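Local coordinates for protein transferrin (Manduca sexta, PDB 6WB6) that binds a single ferric ion together with a carbonate anion and transports iron as a secreted glycoprotein, at residues A[165-168]-A[174-177]. Numbering follows the deposited sequence.
Sequences VGKW and TNSA
N175 reaches from helix 172-181 to the loop that leads into it and meets W168 and K167 there. Its CB points neither at the loop nor away from it, and it is the amide beyond that makes the contact. With CG anti to the backbone N (chi1 -171°), the amide is carried off the helix to the loop backbone. CG stays back, 3.8 Å from W168 N. OD1 does most of the touching. It accepts a bond from W168 N at 2.7 Å, short but weak because the N-H...O angle is bent to 126°. The same oxygen lies 3.3 Å from W168 CB and also accepts a bond from S169 N, so two successive backbone N-H groups share it. The other branch, ND2, lies 4.0 Å from K167 CD, where the amide passes obliquely across the lysine chain, whose NZ continues to a salt bridge with D196. The indole of W168 stands almost perpendicular to the amide plane, 86° apart. The far end of the ring leads away from 174-177: NE1 bonds to I164 O, and K179, a turn further along helix 172-181, makes a cation-pi contact with the indole. K179 NZ also bonds to G166 O, another tie between helix and loop. With an alanine here instead of N175, the N-H groups of W168 and S169 would probably lose their shared acceptor, the first of them in a buried residue. The contact ties the loop after strand 161-163 to the first turns of helix 172-181, a side-chain-to-backbone link within one strand-loop-helix connection of the iron-binding transferrin lobe.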
loop_
_atom_site.group_PDB
_atom_site.type_symbol
_atom_site.label_atom_id
_atom_site.label_comp_id
_atom_site.label_asym_id
_atom_site.label_seq_id
_atom_site.Cartn_x
_atom_site.Cartn_y
_atom_site.Cartn_z
ATOM N N VAL A 165 0.330 -18.929 -3.672
ATOM C CA VAL A 165 -0.698 -18.081 -4.267
ATOM C C VAL A 165 -0.633 -16.670 -3.706
ATOM O O VAL A 165 0.048 -16.399 -2.709
ATOM C CB VAL A 165 -2.116 -18.657 -4.061
ATOM C CG1 VAL A 165 -2.162 -20.091 -4.415
ATOM C CG2 VAL A 165 -2.589 -18.495 -2.639
ATOM N N GLY A 166 -1.365 -15.776 -4.331
ATOM C CA GLY A 166 -1.555 -14.442 -3.795
ATOM C C GLY A 166 -0.937 -13.392 -4.694
ATOM O O GLY A 166 -0.501 -13.664 -5.816
ATOM N N LYS A 167 -0.890 -12.172 -4.173
ATOM C CA LYS A 167 -0.386 -11.025 -4.926
ATOM C C LYS A 167 1.121 -10.932 -4.707
ATOM O O LYS A 167 1.587 -10.407 -3.695
ATOM C CB LYS A 167 -1.109 -9.754 -4.495
ATOM C CG LYS A 167 -2.613 -9.761 -4.718
ATOM C CD LYS A 167 -3.029 -10.499 -5.978
ATOM C CE LYS A 167 -4.327 -9.961 -6.586
ATOM N NZ LYS A 167 -5.547 -10.471 -5.908
ATOM N N TRP A 168 1.879 -11.478 -5.648
ATOM C CA TRP A 168 3.338 -11.426 -5.584
ATOM C C TRP A 168 3.860 -10.006 -5.791
ATOM O O TRP A 168 4.882 -9.614 -5.212
ATOM C CB TRP A 168 3.928 -12.328 -6.655
ATOM C CG TRP A 168 3.583 -13.748 -6.584
ATOM C CD1 TRP A 168 2.748 -14.372 -5.693
ATOM C CD2 TRP A 168 4.057 -14.756 -7.473
ATOM N NE1 TRP A 168 2.693 -15.711 -5.972
ATOM C CE2 TRP A 168 3.485 -15.977 -7.063
ATOM C CE3 TRP A 168 4.930 -14.746 -8.576
ATOM C CZ2 TRP A 168 3.746 -17.178 -7.728
ATOM C CZ3 TRP A 168 5.181 -15.905 -9.230
ATOM C CH2 TRP A 168 4.606 -17.127 -8.804
ATOM N N THR A 174 2.664 -6.685 -13.314
ATOM C CA THR A 174 3.897 -7.332 -12.901
ATOM C C THR A 174 3.598 -8.694 -12.306
ATOM O O THR A 174 4.296 -9.671 -12.581
ATOM C CB THR A 174 4.634 -6.441 -11.901
ATOM O OG1 THR A 174 4.981 -5.203 -12.536
ATOM C CG2 THR A 174 5.873 -7.133 -11.377
ATOM N N ASN A 175 2.536 -8.758 -11.509
ATOM C CA ASN A 175 2.104 -9.982 -10.863
ATOM C C ASN A 175 1.768 -11.049 -11.898
ATOM O O ASN A 175 2.212 -12.197 -11.792
ATOM C CB ASN A 175 0.913 -9.617 -9.992
ATOM C CG ASN A 175 0.473 -10.723 -9.093
ATOM O OD1 ASN A 175 1.234 -11.209 -8.266
ATOM N ND2 ASN A 175 -0.788 -11.118 -9.231
ATOM N N SER A 176 1.032 -10.672 -12.939
ATOM C CA SER A 176 0.693 -11.630 -13.985
ATOM C C SER A 176 1.947 -12.115 -14.693
ATOM O O SER A 176 2.173 -13.322 -14.820
ATOM C CB SER A 176 -0.285 -10.990 -14.971
ATOM O OG SER A 176 -1.564 -10.856 -14.385
ATOM N N ALA A 177 2.801 -11.181 -15.128
ATOM C CA ALA A 177 4.027 -11.578 -15.812
ATOM C C ALA A 177 4.867 -12.507 -14.948
ATOM O O ALA A 177 5.500 -13.439 -15.456
ATOM C CB ALA A 177 4.844 -10.341 -16.197
#